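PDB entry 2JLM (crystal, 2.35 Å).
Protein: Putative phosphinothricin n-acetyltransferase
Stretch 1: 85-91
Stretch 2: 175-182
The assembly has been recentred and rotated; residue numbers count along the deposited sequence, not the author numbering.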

# COMPACT_ATOMS: atom_id res chain seq x y z
N PHE D 85 11.06 18.56 6.94
CA PHE D 85 12.41 18.42 6.41
C PHE D 85 12.75 16.95 6.37
O PHE D 85 12.28 16.18 7.22
CB PHE D 85 13.44 19.14 7.29
CG PHE D 85 13.26 20.62 7.33
CD1 PHE D 85 12.39 21.20 8.24
CD2 PHE D 85 13.99 21.44 6.49
CE1 PHE D 85 12.23 22.57 8.29
CE2 PHE D 85 13.84 22.81 6.54
CZ PHE D 85 12.96 23.38 7.44
N PRO D 86 13.55 16.54 5.37
CA PRO D 86 13.79 15.12 5.09
C PRO D 86 14.30 14.31 6.27
O PRO D 86 13.88 13.16 6.41
CB PRO D 86 14.83 15.17 3.96
CG PRO D 86 14.49 16.44 3.21
CD PRO D 86 14.09 17.42 4.31
N ALA D 87 15.20 14.85 7.09
CA ALA D 87 15.80 14.03 8.16
C ALA D 87 14.87 13.80 9.35
O ALA D 87 15.23 13.11 10.29
CB ALA D 87 17.14 14.61 8.62
N TYR D 88 13.67 14.39 9.30
CA TYR D 88 12.63 14.12 10.31
C TYR D 88 11.73 12.96 9.91
O TYR D 88 10.65 12.78 10.47
CB TYR D 88 11.73 15.35 10.53
CG TYR D 88 12.39 16.46 11.30
CD1 TYR D 88 12.93 17.57 10.64
CD2 TYR D 88 12.47 16.42 12.69
CE1 TYR D 88 13.53 18.59 11.35
CE2 TYR D 88 13.07 17.43 13.40
CZ TYR D 88 13.60 18.51 12.74
OH TYR D 88 14.19 19.51 13.47
N LYS D 89 12.16 12.17 8.92
CA LYS D 89 11.33 11.08 8.38
C LYS D 89 10.77 10.10 9.42
O LYS D 89 9.71 9.51 9.21
CB LYS D 89 12.10 10.30 7.32
CG LYS D 89 13.40 9.70 7.82
CD LYS D 89 14.29 9.29 6.67
CE LYS D 89 13.87 7.96 6.08
NZ LYS D 89 14.86 7.50 5.06
N TYR D 90 11.47 9.92 10.53
CA TYR D 90 11.05 8.92 11.51
C TYR D 90 10.28 9.53 12.68
O TYR D 90 10.01 8.86 13.67
CB TYR D 90 12.24 8.12 12.03
CG TYR D 90 12.96 7.34 10.95
CD1 TYR D 90 12.33 6.28 10.30
CD2 TYR D 90 14.27 7.65 10.59
CE1 TYR D 90 12.99 5.56 9.31
CE2 TYR D 90 14.93 6.94 9.62
CZ TYR D 90 14.30 5.90 8.98
OH TYR D 90 14.97 5.20 8.01
N THR D 91 9.90 10.80 12.53
CA THR D 91 9.18 11.49 13.60
C THR D 91 7.82 11.91 13.08
O THR D 91 7.71 12.51 12.00
CB THR D 91 9.97 12.73 14.07
OG1 THR D 91 11.26 12.33 14.51
CG2 THR D 91 9.26 13.45 15.21
N THR D 175 11.52 0.89 17.10
CA THR D 175 11.66 0.96 15.65
C THR D 175 12.11 2.36 15.24
O THR D 175 12.00 3.31 16.03
CB THR D 175 10.35 0.59 14.93
OG1 THR D 175 9.31 1.52 15.28
CG2 THR D 175 9.91 -0.82 15.33
N PRO D 176 12.67 2.49 14.02
CA PRO D 176 12.89 1.39 13.08
C PRO D 176 14.16 0.62 13.44
O PRO D 176 15.06 1.21 14.02
CB PRO D 176 13.09 2.11 11.75
CG PRO D 176 13.78 3.37 12.14
CD PRO D 176 13.28 3.74 13.53
N LEU D 177 14.23 -0.66 13.10
CA LEU D 177 15.42 -1.45 13.38
C LEU D 177 16.61 -1.02 12.52
O LEU D 177 17.76 -1.06 12.97
CB LEU D 177 15.15 -2.95 13.20
CG LEU D 177 14.61 -3.70 14.42
N HIS D 178 16.34 -0.60 11.29
CA HIS D 178 17.43 -0.18 10.42
C HIS D 178 17.23 1.21 9.79
O HIS D 178 16.93 1.34 8.61
CB HIS D 178 17.69 -1.25 9.37
CG HIS D 178 17.87 -2.62 9.96
ND1 HIS D 178 18.90 -2.92 10.83
CD2 HIS D 178 17.14 -3.75 9.83
CE1 HIS D 178 18.79 -4.18 11.20
NE2 HIS D 178 17.74 -4.71 10.61
N PRO D 179 17.41 2.26 10.60
CA PRO D 179 17.30 3.65 10.17
C PRO D 179 18.36 3.95 9.12
O PRO D 179 19.52 3.55 9.29
CB PRO D 179 17.61 4.43 11.44
CG PRO D 179 18.45 3.47 12.27
CD PRO D 179 17.75 2.17 12.04
N GLN D 180 17.98 4.64 8.05
CA GLN D 180 18.91 4.98 6.98
C GLN D 180 18.63 6.38 6.45
O GLN D 180 17.47 6.81 6.41
CB GLN D 180 18.82 3.95 5.85
N ASP D 181 19.68 7.08 6.06
CA ASP D 181 19.53 8.35 5.34
C ASP D 181 18.73 8.12 4.06
O ASP D 181 18.59 6.99 3.61
CB ASP D 181 20.90 8.93 4.98
CG ASP D 181 21.67 9.44 6.21
OD1 ASP D 181 22.36 10.48 6.09
OD2 ASP D 181 21.59 8.81 7.28
N ASP D 182 18.19 9.20 3.48
CA ASP D 182 17.56 9.09 2.16
C ASP D 182 18.64 8.96 1.09
O ASP D 182 18.41 8.39 0.02
CB ASP D 182 16.71 10.32 1.85
CG ASP D 182 15.36 10.28 2.55
OD1 ASP D 182 14.65 11.31 2.46
OD2 ASP D 182 15.00 9.25 3.16
OXT ASP D 182 19.77 9.44 1.28

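How do the two backbones present themselves to each other? Residues 85-91 form a compact, turning segment: Pro86 and Ala87 make a short 3-10 segment, and a type I beta turn runs from Tyr88 to Thr91, closed by Thr91 N donating to Tyr88 O at 3.0 Å. Residues 175-182 have no regular helix or strand, and the peptide bond before Pro176 is cis. The backbones stay well apart, with CA atoms 7.9 Å apart for Tyr90 and Pro176 and 7.7 Å for Pro86 and Asp182, so side chains must bridge the gap.

What does Tyr90 contribute? It has the largest area covered by the other stretch, and its CA-to-CB bond points toward that stretch. Pro176 CG lies over one face of the ring, 3.9 Å from the Tyr90 ring centroid and 22° off the normal, a CH-pi contact that suits a flat aromatic and a compact, apolar proline ring. Pro179 adds a further apolar contact, its CB 4.1 Å from Tyr90 CE2.

How is the tyrosine hydroxyl used? Gln180 N donates a hydrogen bond to Tyr90 OH at 3.1 Å, nearly straight at 169°. The phenol thus combines an apolar ring with a polar tip that satisfies a backbone amide. This contact needs nothing from the Gln180 side chain, which is not modelled beyond CB.

What secures the C-terminal end? Lys89, with chi1 in p and chi2 in t, carries its amine across to the other stretch. Its NZ donates to Gln180 O at 3.0 Å and forms a salt bridge with Asp182, NZ to OD2 at 2.6 Å. A long, charged side chain can therefore serve a backbone carbonyl and a carboxylate together. The other oxygen of the same carboxylate is approached by Pro86, whose CB lies 4.1 Å from Asp182 OD1. The whole contact is modest, burying 293 Å² over both sides.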